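Local coordinates for lactate racemase apoprotein (Thermoanaerobacterium thermosaccharolyticum, PDB 2YJG) that interconverts the D- and L-isomers of lactate, working as a homodimer with a nickel pincer cofactor derived from nicotinic acid mononucleotide, at residues A[145-148]-A[152-155]; A[249-254]-A[263-268]; A[330-335]-A[362-367]; A[292-297]-A[326-331]. All blocks are in the same frame, centred on the assembly; numbering follows the deposited sequence.

Interaction 1: A[145-148]-A[152-155]; sequences GTLP and KLEI
Peptide planes, not rings, are the flat groups where Gly145 faces Leu153, near the turn of a two-stranded beta hairpin built from strands 141-146 and 152-156. Leu153 N gives its hydrogen to Gly145 O at 2.9 Å, but the donor sits 31° off the plane of that carbonyl, and the N-H...O angle of 141° shows a bent bond. The CB of Leu153 lies close to the same oxygen, Gly145 O, at 3.5 Å. Glycine suits position 145: at its extended backbone angles a side chain would press against the preceding carbonyl oxygen. Next along, Thr146 and Lys152 form an antiparallel non-hydrogen-bonded pair with their CA atoms 4.5 Å apart. Both are exposed, as fits a beta-branched hydroxyl residue and a long charged one.

Beyond the strand end, Leu147 turns its side chain onto the face that carries Leu153. Its CG stands anti to its own carbonyl carbon (chi1 -66°), so that the two methyls reach across to the partner strand, and its side chain crosses that of buried Leu153 at about a right angle. Leu147 also touches Asp223 of helix 219-230, which packs against the turn end of the hairpin. The branches divide the work: Leu147 CD2 meets Leu153 CD2 at 4.1 Å, while Leu147 CD1 rests 3.6 Å from Lys152 O.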
loop_
_atom_site.group_PDB
_atom_site.type_symbol
_atom_site.label_atom_id
_atom_site.label_comp_id
_atom_site.label_asym_id
_atom_site.label_seq_id
_atom_site.Cartn_x
_atom_site.Cartn_y
_atom_site.Cartn_z
ATOM N N GLY A 145 -24.513 -9.631 20.984
ATOM C CA GLY A 145 -25.779 -9.280 21.580
ATOM C C GLY A 145 -26.928 -9.583 20.668
ATOM O O GLY A 145 -26.746 -10.186 19.592
ATOM N N THR A 146 -28.108 -9.210 21.143
ATOM C CA THR A 146 -29.328 -9.332 20.340
ATOM C C THR A 146 -30.073 -7.993 20.215
ATOM O O THR A 146 -30.264 -7.248 21.158
ATOM C CB THR A 146 -30.272 -10.327 20.940
ATOM O OG1 THR A 146 -30.732 -9.792 22.177
ATOM C CG2 THR A 146 -29.584 -11.685 21.132
ATOM N N LEU A 147 -30.555 -7.726 19.013
ATOM C CA LEU A 147 -30.977 -6.386 18.649
ATOM C C LEU A 147 -32.432 -6.204 19.090
ATOM O O LEU A 147 -33.134 -7.216 19.326
ATOM C CB LEU A 147 -30.853 -6.232 17.136
ATOM C CG LEU A 147 -29.446 -6.283 16.520
ATOM C CD1 LEU A 147 -29.418 -6.737 15.084
ATOM C CD2 LEU A 147 -28.754 -4.872 16.642
ATOM N N PRO A 148 -32.903 -4.941 19.155
ATOM C CA PRO A 148 -34.319 -4.669 19.415
ATOM C C PRO A 148 -35.312 -5.478 18.579
ATOM O O PRO A 148 -36.371 -5.865 19.098
ATOM C CB PRO A 148 -34.443 -3.174 19.120
ATOM C CG PRO A 148 -33.137 -2.620 19.435
ATOM C CD PRO A 148 -32.124 -3.696 19.130
ATOM N N LYS A 152 -29.709 -11.601 16.085
ATOM C CA LYS A 152 -28.329 -11.633 16.575
ATOM C C LYS A 152 -27.509 -10.474 15.965
ATOM O O LYS A 152 -27.821 -10.001 14.853
ATOM C CB LYS A 152 -27.660 -12.935 16.165
ATOM C CG LYS A 152 -27.966 -14.108 17.049
ATOM C CD LYS A 152 -27.313 -15.384 16.482
ATOM C CE LYS A 152 -27.989 -16.615 17.030
ATOM N NZ LYS A 152 -28.217 -16.394 18.462
ATOM N N LEU A 153 -26.481 -10.058 16.691
ATOM C CA LEU A 153 -25.556 -9.018 16.260
ATOM C C LEU A 153 -24.127 -9.585 16.307
ATOM O O LEU A 153 -23.639 -9.967 17.379
ATOM C CB LEU A 153 -25.690 -7.807 17.187
ATOM C CG LEU A 153 -24.687 -6.667 16.977
ATOM C CD1 LEU A 153 -24.844 -6.250 15.506
ATOM C CD2 LEU A 153 -24.889 -5.514 17.934
ATOM N N GLU A 154 -23.489 -9.703 15.150
ATOM C CA GLU A 154 -22.118 -10.225 15.061
ATOM C C GLU A 154 -21.292 -9.146 14.422
ATOM O O GLU A 154 -21.661 -8.671 13.339
ATOM C CB GLU A 154 -22.091 -11.491 14.204
ATOM C CG GLU A 154 -23.159 -12.500 14.720
ATOM C CD GLU A 154 -23.518 -13.614 13.775
ATOM O OE1 GLU A 154 -23.453 -13.444 12.538
ATOM O OE2 GLU A 154 -23.900 -14.694 14.309
ATOM N N ILE A 155 -20.226 -8.720 15.091
ATOM C CA ILE A 155 -19.323 -7.727 14.489
ATOM C C ILE A 155 -17.845 -8.173 14.488
ATOM O O ILE A 155 -17.478 -9.131 15.173
ATOM C CB ILE A 155 -19.535 -6.341 15.039
ATOM C CG1 ILE A 155 -19.221 -6.225 16.542
ATOM C CG2 ILE A 155 -21.018 -5.892 14.817
ATOM C CD1 ILE A 155 -18.996 -4.820 17.007
#

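Interaction 2: A[249-254]-A[263-268]; sequences NAFAGH and CEFVSE
Asn249 sets its amide nitrogen over the ring of Phe265, with ND2 3.4 Å above the plane of that ring and over its centre. Amide and ring planes are 84° apart, so the amide stands upright on the ring in an amino-aromatic contact instead of stacking flat. Beside it, Phe251 reaches the root of the same side chain: Phe251 CZ is 3.6 Å from Phe265 CB. The two aromatic rings meet obliquely, their planes at 43° and centroids 6.0 Å apart. Phe265 holds CG anti to its backbone nitrogen, which swings the ring off the helix toward Asn249.

The amide is also held by the backbone: Asn249 OD1 accepts the N-H of Ala250 at 3.0 Å. This donor approaches from the side of the C=O group, leaving ND2 turned to the ring. Asn249 and Phe251 alternate with Ala250 along strand 247-253, an edge strand of the six-stranded mixed sheet within this chain, and helix 257-270, which follows it, lies against the Phe251 side. The small Ala250 points the other way and allows helix 39-48 to pack closely, through Ile42 and Ala46.

Further out, Val266 rests on Val240 of the neighbouring antiparallel strand and, with Cys263, on Phe179. At the strand's end Gly253 takes backbone angles that would jam a side chain against the preceding carbonyl oxygen. Past it, His254 ND1 accepts from the backbone nitrogens of Glu256 and Lys257, where helix 257-270 begins.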
loop_
_atom_site.group_PDB
_atom_site.type_symbol
_atom_site.label_atom_id
_atom_site.label_comp_id
_atom_site.label_asym_id
_atom_site.label_seq_id
_atom_site.Cartn_x
_atom_site.Cartn_y
_atom_site.Cartn_z
ATOM N N ASN A 249 -18.372 21.021 6.463
ATOM C CA ASN A 249 -18.643 21.010 7.882
ATOM C C ASN A 249 -18.186 19.648 8.442
ATOM O O ASN A 249 -17.946 18.688 7.704
ATOM C CB ASN A 249 -20.142 21.225 8.163
ATOM C CG ASN A 249 -20.445 21.975 9.488
ATOM O OD1 ASN A 249 -19.647 22.047 10.435
ATOM N ND2 ASN A 249 -21.643 22.503 9.554
ATOM N N ALA A 250 -18.183 19.576 9.748
ATOM C CA ALA A 250 -17.722 18.432 10.501
ATOM C C ALA A 250 -18.253 18.439 11.912
ATOM O O ALA A 250 -18.408 19.529 12.545
ATOM C CB ALA A 250 -16.176 18.381 10.495
ATOM N N PHE A 251 -18.549 17.231 12.401
ATOM C CA PHE A 251 -19.188 16.977 13.677
ATOM C C PHE A 251 -18.469 15.807 14.340
ATOM O O PHE A 251 -18.306 14.767 13.719
ATOM C CB PHE A 251 -20.684 16.650 13.467
ATOM C CG PHE A 251 -21.394 17.685 12.693
ATOM C CD1 PHE A 251 -21.321 17.702 11.321
ATOM C CD2 PHE A 251 -22.088 18.749 13.355
ATOM C CE1 PHE A 251 -21.935 18.717 10.566
ATOM C CE2 PHE A 251 -22.702 19.726 12.604
ATOM C CZ PHE A 251 -22.622 19.708 11.201
ATOM N N ALA A 252 -18.122 15.967 15.616
ATOM C CA ALA A 252 -17.340 15.015 16.352
ATOM C C ALA A 252 -17.886 14.846 17.753
ATOM O O ALA A 252 -18.407 15.827 18.347
ATOM C CB ALA A 252 -15.868 15.479 16.390
ATOM N N GLY A 253 -17.736 13.635 18.284
ATOM C CA GLY A 253 -18.063 13.297 19.665
ATOM C C GLY A 253 -18.921 12.073 19.784
ATOM O O GLY A 253 -18.640 11.055 19.150
ATOM N N HIS A 254 -19.994 12.157 20.584
ATOM C CA HIS A 254 -20.837 11.036 20.926
ATOM C C HIS A 254 -21.421 10.441 19.646
ATOM O O HIS A 254 -21.826 11.201 18.739
ATOM C CB HIS A 254 -21.943 11.548 21.828
ATOM C CG HIS A 254 -22.831 10.500 22.386
ATOM N ND1 HIS A 254 -23.852 9.908 21.667
ATOM C CD2 HIS A 254 -22.916 10.000 23.644
ATOM C CE1 HIS A 254 -24.478 9.040 22.439
ATOM N NE2 HIS A 254 -23.922 9.070 23.641
ATOM N N CYS A 263 -26.833 15.545 11.068
ATOM C CA CYS A 263 -28.059 15.257 10.283
ATOM C C CYS A 263 -28.960 16.455 10.305
ATOM O O CYS A 263 -29.639 16.743 9.301
ATOM C CB CYS A 263 -28.797 14.037 10.847
ATOM S SG CYS A 263 -27.950 12.447 10.581
ATOM N N GLU A 264 -28.988 17.171 11.438
ATOM C CA GLU A 264 -29.793 18.377 11.495
ATOM C C GLU A 264 -29.254 19.370 10.479
ATOM O O GLU A 264 -30.017 20.008 9.807
ATOM C CB GLU A 264 -29.856 19.018 12.895
ATOM C CG GLU A 264 -30.593 18.169 13.902
ATOM C CD GLU A 264 -30.273 18.586 15.343
ATOM O OE1 GLU A 264 -29.412 19.466 15.572
ATOM O OE2 GLU A 264 -30.900 18.040 16.234
ATOM N N PHE A 265 -27.951 19.512 10.380
ATOM C CA PHE A 265 -27.344 20.414 9.427
ATOM C C PHE A 265 -27.740 19.994 7.968
ATOM O O PHE A 265 -28.188 20.810 7.154
ATOM C CB PHE A 265 -25.818 20.484 9.646
ATOM C CG PHE A 265 -25.100 21.340 8.639
ATOM C CD1 PHE A 265 -25.185 22.713 8.685
ATOM C CD2 PHE A 265 -24.357 20.769 7.632
ATOM C CE1 PHE A 265 -24.559 23.477 7.722
ATOM C CE2 PHE A 265 -23.704 21.565 6.692
ATOM C CZ PHE A 265 -23.815 22.901 6.754
ATOM N N VAL A 266 -27.571 18.723 7.666
ATOM C CA VAL A 266 -27.881 18.181 6.353
ATOM C C VAL A 266 -29.330 18.362 6.058
ATOM O O VAL A 266 -29.625 18.745 4.932
ATOM C CB VAL A 266 -27.361 16.738 6.162
ATOM C CG1 VAL A 266 -27.783 16.162 4.843
ATOM C CG2 VAL A 266 -25.823 16.718 6.250
ATOM N N SER A 267 -30.240 18.078 7.002
ATOM C CA SER A 267 -31.672 18.342 6.764
ATOM C C SER A 267 -31.946 19.823 6.342
ATOM O O SER A 267 -32.785 20.109 5.431
ATOM C CB SER A 267 -32.482 18.020 8.031
ATOM O OG SER A 267 -33.840 18.084 7.705
ATOM N N GLU A 268 -31.282 20.772 7.022
ATOM C CA GLU A 268 -31.486 22.197 6.666
ATOM C C GLU A 268 -31.073 22.472 5.207
ATOM O O GLU A 268 -31.785 23.137 4.516
ATOM C CB GLU A 268 -30.748 23.163 7.617
ATOM C CG GLU A 268 -31.134 23.043 9.063
ATOM C CD GLU A 268 -30.524 24.154 9.971
ATOM O OE1 GLU A 268 -30.200 25.283 9.461
ATOM O OE2 GLU A 268 -30.376 23.878 11.200
#

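Interaction 3: A[330-335]-A[362-367]; sequences RWFKES and ILARIL
Phe332 and Ala364 mark the nearest approach of the two backbones, with CA atoms 8.6 Å apart, where helix 326-333 nears its C-terminal end alongside the middle of helix 357-369. Both helices belong to the long crossover connection that links the adjacent parallel strands 311-316 and 371-375 in the C-terminal domain. The gap between them is bridged by a single ring.

Phe332 carries CG anti to its carbonyl carbon (chi1 -66°), which sends the ring straight at the partner helix. Its edge meets the backbone there: Ala364 N lies near the ring plane, 4.0 Å from Phe332 CZ. Alanine suits this spot, since its methyl is small enough to let the ring edge come up to the backbone. Leucines one turn apart pack against the ring's outer end. Leu363, with CG anti to its backbone nitrogen, brings CD2 to 3.7 Å from Phe332 CZ, while Leu367 CD1 is 4.1 Å from Phe332 CE2; both approach obliquely. Met387 and Phe388 add further apolar surface around the buried Phe332, and Leu363 also packs on Met300 of the helix that bears Lys298, which probably binds the substrate.

After Phe332 the helix soon ends, Glu334 being the first residue to leave helical angles. Ser335 turns back to satisfy a last-turn carbonyl, its OG donating to Trp331 O at 2.7 Å.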
loop_
_atom_site.group_PDB
_atom_site.type_symbol
_atom_site.label_atom_id
_atom_site.label_comp_id
_atom_site.label_asym_id
_atom_site.label_seq_id
_atom_site.Cartn_x
_atom_site.Cartn_y
_atom_site.Cartn_z
ATOM N N ARG A 330 -33.851 -9.493 -12.177
ATOM C CA ARG A 330 -34.585 -10.774 -12.266
ATOM C C ARG A 330 -35.895 -10.747 -11.469
ATOM O O ARG A 330 -36.845 -11.336 -11.867
ATOM C CB ARG A 330 -33.660 -11.886 -11.761
ATOM C CG ARG A 330 -34.035 -13.376 -11.954
ATOM C CD ARG A 330 -32.881 -14.363 -11.376
ATOM N NE ARG A 330 -32.193 -13.884 -10.134
ATOM C CZ ARG A 330 -31.019 -14.336 -9.652
ATOM N NH1 ARG A 330 -30.347 -15.327 -10.267
ATOM N NH2 ARG A 330 -30.496 -13.784 -8.535
ATOM N N TRP A 331 -35.966 -9.998 -10.388
ATOM C CA TRP A 331 -37.228 -9.847 -9.680
ATOM C C TRP A 331 -38.305 -9.378 -10.623
ATOM O O TRP A 331 -39.352 -9.934 -10.591
ATOM C CB TRP A 331 -37.119 -8.879 -8.487
ATOM C CG TRP A 331 -36.530 -9.485 -7.265
ATOM C CD1 TRP A 331 -35.377 -9.124 -6.648
ATOM C CD2 TRP A 331 -37.129 -10.494 -6.435
ATOM N NE1 TRP A 331 -35.198 -9.891 -5.522
ATOM C CE2 TRP A 331 -36.287 -10.703 -5.351
ATOM C CE3 TRP A 331 -38.316 -11.239 -6.527
ATOM C CZ2 TRP A 331 -36.534 -11.708 -4.394
ATOM C CZ3 TRP A 331 -38.574 -12.223 -5.547
ATOM C CH2 TRP A 331 -37.741 -12.382 -4.487
ATOM N N PHE A 332 -37.990 -8.405 -11.496
ATOM C CA PHE A 332 -38.939 -7.841 -12.433
ATOM C C PHE A 332 -39.073 -8.715 -13.676
ATOM O O PHE A 332 -40.183 -8.982 -14.159
ATOM C CB PHE A 332 -38.514 -6.445 -12.812
ATOM C CG PHE A 332 -38.572 -5.513 -11.642
ATOM C CD1 PHE A 332 -37.495 -5.430 -10.765
ATOM C CD2 PHE A 332 -39.706 -4.843 -11.356
ATOM C CE1 PHE A 332 -37.537 -4.644 -9.662
ATOM C CE2 PHE A 332 -39.781 -4.032 -10.197
ATOM C CZ PHE A 332 -38.723 -3.949 -9.365
ATOM N N LYS A 333 -37.936 -9.207 -14.130
ATOM C CA LYS A 333 -37.929 -9.978 -15.390
ATOM C C LYS A 333 -38.787 -11.227 -15.238
ATOM O O LYS A 333 -39.498 -11.602 -16.198
ATOM C CB LYS A 333 -36.515 -10.349 -15.765
ATOM C CG LYS A 333 -36.430 -11.212 -17.000
ATOM C CD LYS A 333 -36.197 -10.448 -18.255
ATOM C CE LYS A 333 -35.777 -11.466 -19.373
ATOM N NZ LYS A 333 -35.204 -10.783 -20.552
ATOM N N GLU A 334 -38.752 -11.814 -14.040
ATOM C CA GLU A 334 -39.481 -13.052 -13.689
ATOM C C GLU A 334 -40.912 -12.862 -13.074
ATOM O O GLU A 334 -41.538 -13.837 -12.679
ATOM C CB GLU A 334 -38.652 -13.850 -12.686
ATOM C CG GLU A 334 -37.205 -14.195 -13.150
ATOM C CD GLU A 334 -37.193 -15.289 -14.198
ATOM O OE1 GLU A 334 -38.017 -16.231 -14.055
ATOM O OE2 GLU A 334 -36.384 -15.227 -15.158
ATOM N N SER A 335 -41.444 -11.640 -13.020
ATOM C CA SER A 335 -42.734 -11.428 -12.383
ATOM C C SER A 335 -43.739 -10.817 -13.336
ATOM O O SER A 335 -43.379 -10.341 -14.423
ATOM C CB SER A 335 -42.599 -10.536 -11.102
ATOM O OG SER A 335 -41.743 -11.149 -10.161
ATOM N N ILE A 362 -38.257 -1.500 -3.023
ATOM C CA ILE A 362 -38.505 -0.055 -3.173
ATOM C C ILE A 362 -38.934 0.364 -4.528
ATOM O O ILE A 362 -39.897 1.158 -4.630
ATOM C CB ILE A 362 -37.291 0.760 -2.691
ATOM C CG1 ILE A 362 -37.124 0.430 -1.233
ATOM C CG2 ILE A 362 -37.460 2.414 -3.012
ATOM C CD1 ILE A 362 -35.775 0.838 -0.591
ATOM N N LEU A 363 -38.290 -0.135 -5.601
ATOM C CA LEU A 363 -38.754 0.211 -6.955
ATOM C C LEU A 363 -40.168 -0.294 -7.203
ATOM O O LEU A 363 -41.008 0.443 -7.743
ATOM C CB LEU A 363 -37.782 -0.325 -8.004
ATOM C CG LEU A 363 -38.097 -0.124 -9.477
ATOM C CD1 LEU A 363 -38.149 1.432 -9.743
ATOM C CD2 LEU A 363 -37.059 -0.831 -10.391
ATOM N N ALA A 364 -40.492 -1.533 -6.753
ATOM C CA ALA A 364 -41.857 -2.006 -6.851
ATOM C C ALA A 364 -42.861 -1.089 -6.111
ATOM O O ALA A 364 -43.907 -0.805 -6.624
ATOM C CB ALA A 364 -42.016 -3.554 -6.419
ATOM N N ARG A 365 -42.529 -0.621 -4.924
ATOM C CA ARG A 365 -43.396 0.319 -4.175
ATOM C C ARG A 365 -43.712 1.521 -5.095
ATOM O O ARG A 365 -44.875 1.917 -5.257
ATOM C CB ARG A 365 -42.720 0.779 -2.882
ATOM C CG ARG A 365 -43.532 1.728 -2.111
ATOM C CD ARG A 365 -42.806 2.241 -0.938
ATOM N NE ARG A 365 -41.841 3.290 -1.334
ATOM C CZ ARG A 365 -40.672 3.513 -0.761
ATOM N NH1 ARG A 365 -40.198 2.738 0.224
ATOM N NH2 ARG A 365 -39.906 4.476 -1.239
ATOM N N ILE A 366 -42.681 2.064 -5.762
ATOM C CA ILE A 366 -42.895 3.214 -6.665
ATOM C C ILE A 366 -43.796 2.892 -7.816
ATOM O O ILE A 366 -44.758 3.557 -8.021
ATOM C CB ILE A 366 -41.559 3.779 -7.158
ATOM C CG1 ILE A 366 -40.804 4.229 -5.953
ATOM C CG2 ILE A 366 -41.739 5.018 -8.111
ATOM C CD1 ILE A 366 -39.348 4.592 -6.273
ATOM N N LEU A 367 -43.514 1.818 -8.527
ATOM C CA LEU A 367 -44.184 1.469 -9.724
ATOM C C LEU A 367 -45.612 0.971 -9.527
ATOM O O LEU A 367 -46.373 0.826 -10.506
ATOM C CB LEU A 367 -43.330 0.425 -10.470
ATOM C CG LEU A 367 -41.918 0.758 -10.921
ATOM C CD1 LEU A 367 -41.239 -0.456 -11.646
ATOM C CD2 LEU A 367 -41.976 1.942 -11.861
#

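Interaction 4: A[292-297]-A[326-331]; sequences NIYQSV and EGFYRW
The N-terminal turn of helix 293-305, which bears Gln295 and Lys298, which probably bind the substrate, receives Phe328 from helix 326-333 in the C-terminal domain. The axes of 293-297 and 326-331 approach to 10.9 Å, with their N-to-C directions 74° apart, a steep crossing that one large side chain spans.

Phe328 keeps CG anti to its backbone nitrogen (chi1 169°) and drives its buried ring into the turn. Tyr294 meets it in a T-shaped stack, the tyrosine edge toward one phenylalanine face, with centroids 5.3 Å apart and planes at 73°. Tyr294 CD2 does the touching, 3.8 Å from Phe328 CG. Farther in, Phe328 CE2 comes to 3.4 Å from Tyr294 N, and its CZ meets Val297 CG2 at 3.7 Å. The branched Ile293 and Val297 supply methyls around the ring's far end.

Polar bonds set the turn that presents these groups. Asn292 is the N-cap, its OD1 accepting from Gln295 N at 2.8 Å in a nearly straight line with the side-chain C=O. Gln295 OE1 bonds Lys298 NZ, linking the side chains of these two residues. Ser296 OG donates to a lone pair of Ile293 O, 2.6 Å away, an oxygen also bonded by Val297 N.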
loop_
_atom_site.group_PDB
_atom_site.type_symbol
_atom_site.label_atom_id
_atom_site.label_comp_id
_atom_site.label_asym_id
_atom_site.label_seq_id
_atom_site.Cartn_x
_atom_site.Cartn_y
_atom_site.Cartn_z
ATOM N N ASN A 292 -25.956 3.023 -12.724
ATOM C CA ASN A 292 -26.809 1.858 -13.005
ATOM C C ASN A 292 -28.218 2.075 -12.497
ATOM O O ASN A 292 -28.461 2.985 -11.675
ATOM C CB ASN A 292 -26.145 0.570 -12.455
ATOM C CG ASN A 292 -25.953 0.592 -10.981
ATOM O OD1 ASN A 292 -26.892 0.924 -10.258
ATOM N ND2 ASN A 292 -24.734 0.264 -10.493
ATOM N N ILE A 293 -29.151 1.286 -13.040
ATOM C CA ILE A 293 -30.568 1.320 -12.664
ATOM C C ILE A 293 -30.790 1.121 -11.172
ATOM O O ILE A 293 -31.561 1.891 -10.570
ATOM C CB ILE A 293 -31.453 0.404 -13.505
ATOM C CG1 ILE A 293 -31.216 0.672 -14.989
ATOM C CG2 ILE A 293 -32.934 0.656 -13.182
ATOM C CD1 ILE A 293 -32.036 -0.267 -15.901
ATOM N N TYR A 294 -30.044 0.174 -10.597
ATOM C CA TYR A 294 -30.061 -0.102 -9.159
ATOM C C TYR A 294 -29.933 1.224 -8.373
ATOM O O TYR A 294 -30.735 1.521 -7.494
ATOM C CB TYR A 294 -28.921 -1.070 -8.859
ATOM C CG TYR A 294 -28.885 -1.602 -7.446
ATOM C CD1 TYR A 294 -28.338 -0.851 -6.435
ATOM C CD2 TYR A 294 -29.380 -2.869 -7.129
ATOM C CE1 TYR A 294 -28.296 -1.318 -5.115
ATOM C CE2 TYR A 294 -29.302 -3.366 -5.820
ATOM C CZ TYR A 294 -28.770 -2.597 -4.835
ATOM O OH TYR A 294 -28.729 -3.076 -3.557
ATOM N N GLN A 295 -28.921 2.016 -8.685
ATOM C CA GLN A 295 -28.689 3.282 -7.977
ATOM C C GLN A 295 -29.799 4.281 -8.238
ATOM O O GLN A 295 -30.145 5.071 -7.389
ATOM C CB GLN A 295 -27.340 3.911 -8.375
ATOM C CG GLN A 295 -26.131 3.225 -7.794
ATOM C CD GLN A 295 -26.164 3.117 -6.336
ATOM O OE1 GLN A 295 -26.509 4.066 -5.623
ATOM N NE2 GLN A 295 -25.776 1.927 -5.832
ATOM N N SER A 296 -30.350 4.245 -9.435
ATOM C CA SER A 296 -31.370 5.245 -9.859
ATOM C C SER A 296 -32.716 5.158 -9.138
ATOM O O SER A 296 -33.471 6.146 -9.112
ATOM C CB SER A 296 -31.611 5.142 -11.355
ATOM O OG SER A 296 -32.497 4.054 -11.680
ATOM N N VAL A 297 -32.992 4.015 -8.509
ATOM C CA VAL A 297 -34.130 3.926 -7.588
ATOM C C VAL A 297 -34.047 5.012 -6.501
ATOM O O VAL A 297 -35.079 5.463 -6.044
ATOM C CB VAL A 297 -34.226 2.533 -6.977
ATOM C CG1 VAL A 297 -35.525 2.363 -6.036
ATOM C CG2 VAL A 297 -34.222 1.456 -8.096
ATOM N N GLU A 326 -28.038 -8.418 -11.099
ATOM C CA GLU A 326 -28.814 -9.453 -11.763
ATOM C C GLU A 326 -30.048 -9.796 -10.957
ATOM O O GLU A 326 -31.112 -9.985 -11.505
ATOM C CB GLU A 326 -27.956 -10.733 -11.957
ATOM C CG GLU A 326 -26.889 -10.615 -13.003
ATOM C CD GLU A 326 -27.462 -10.502 -14.432
ATOM O OE1 GLU A 326 -28.561 -11.045 -14.698
ATOM O OE2 GLU A 326 -26.797 -9.869 -15.289
ATOM N N GLY A 327 -29.890 -9.956 -9.661
ATOM C CA GLY A 327 -31.037 -10.333 -8.788
ATOM C C GLY A 327 -32.112 -9.231 -8.790
ATOM O O GLY A 327 -33.297 -9.484 -8.999
ATOM N N PHE A 328 -31.653 -7.992 -8.623
ATOM C CA PHE A 328 -32.520 -6.808 -8.739
ATOM C C PHE A 328 -33.314 -6.890 -10.003
ATOM O O PHE A 328 -34.518 -6.760 -9.971
ATOM C CB PHE A 328 -31.617 -5.555 -8.706
ATOM C CG PHE A 328 -32.320 -4.262 -9.087
ATOM C CD1 PHE A 328 -33.343 -3.744 -8.309
ATOM C CD2 PHE A 328 -31.858 -3.507 -10.166
ATOM C CE1 PHE A 328 -33.942 -2.516 -8.647
ATOM C CE2 PHE A 328 -32.432 -2.294 -10.510
ATOM C CZ PHE A 328 -33.486 -1.793 -9.766
ATOM N N TYR A 329 -32.632 -7.127 -11.137
ATOM C CA TYR A 329 -33.264 -7.166 -12.450
ATOM C C TYR A 329 -34.284 -8.321 -12.595
ATOM O O TYR A 329 -35.413 -8.147 -13.094
ATOM C CB TYR A 329 -32.157 -7.300 -13.470
ATOM C CG TYR A 329 -32.565 -7.540 -14.882
ATOM C CD1 TYR A 329 -33.425 -6.675 -15.547
ATOM C CD2 TYR A 329 -32.049 -8.652 -15.599
ATOM C CE1 TYR A 329 -33.778 -6.899 -16.884
ATOM C CE2 TYR A 329 -32.380 -8.851 -16.934
ATOM C CZ TYR A 329 -33.229 -7.964 -17.582
ATOM O OH TYR A 329 -33.570 -8.190 -18.903
ATOM N N ARG A 330 -33.851 -9.493 -12.177
ATOM C CA ARG A 330 -34.585 -10.774 -12.266
ATOM C C ARG A 330 -35.895 -10.747 -11.469
ATOM O O ARG A 330 -36.845 -11.336 -11.867
ATOM C CB ARG A 330 -33.660 -11.886 -11.761
ATOM C CG ARG A 330 -34.035 -13.376 -11.954
ATOM C CD ARG A 330 -32.881 -14.363 -11.376
ATOM N NE ARG A 330 -32.193 -13.884 -10.134
ATOM C CZ ARG A 330 -31.019 -14.336 -9.652
ATOM N NH1 ARG A 330 -30.347 -15.327 -10.267
ATOM N NH2 ARG A 330 -30.496 -13.784 -8.535
ATOM N N TRP A 331 -35.966 -9.998 -10.388
ATOM C CA TRP A 331 -37.228 -9.847 -9.680
ATOM C C TRP A 331 -38.305 -9.378 -10.623
ATOM O O TRP A 331 -39.352 -9.934 -10.591
ATOM C CB TRP A 331 -37.119 -8.879 -8.487
ATOM C CG TRP A 331 -36.530 -9.485 -7.265
ATOM C CD1 TRP A 331 -35.377 -9.124 -6.648
ATOM C CD2 TRP A 331 -37.129 -10.494 -6.435
ATOM N NE1 TRP A 331 -35.198 -9.891 -5.522
ATOM C CE2 TRP A 331 -36.287 -10.703 -5.351
ATOM C CE3 TRP A 331 -38.316 -11.239 -6.527
ATOM C CZ2 TRP A 331 -36.534 -11.708 -4.394
ATOM C CZ3 TRP A 331 -38.574 -12.223 -5.547
ATOM C CH2 TRP A 331 -37.741 -12.382 -4.487
#

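In the fold
Along the chain, interaction 1 comes first and closes the short connection between strands 141-146 and 152-156, a hairpin in the N-terminal domain. Interaction 2 follows in series, its centre about 27 Å away, joining an edge strand of the mixed sheet to the helix that succeeds it. Interactions 3 and 4 lie about 35 and 31 Å, centre to centre, from interaction 2, across the chain's centre. Interaction 4 opens first, reaching over 28 residues to helix 326-333; interaction 3 starts on that helix and reaches over 26 more to helix 357-369. Neither encloses the other: they share Arg330 and Trp331, and three helices of the C-terminal domain meet there, with Ile362 CG2 3.6 Å from Val297 CG1.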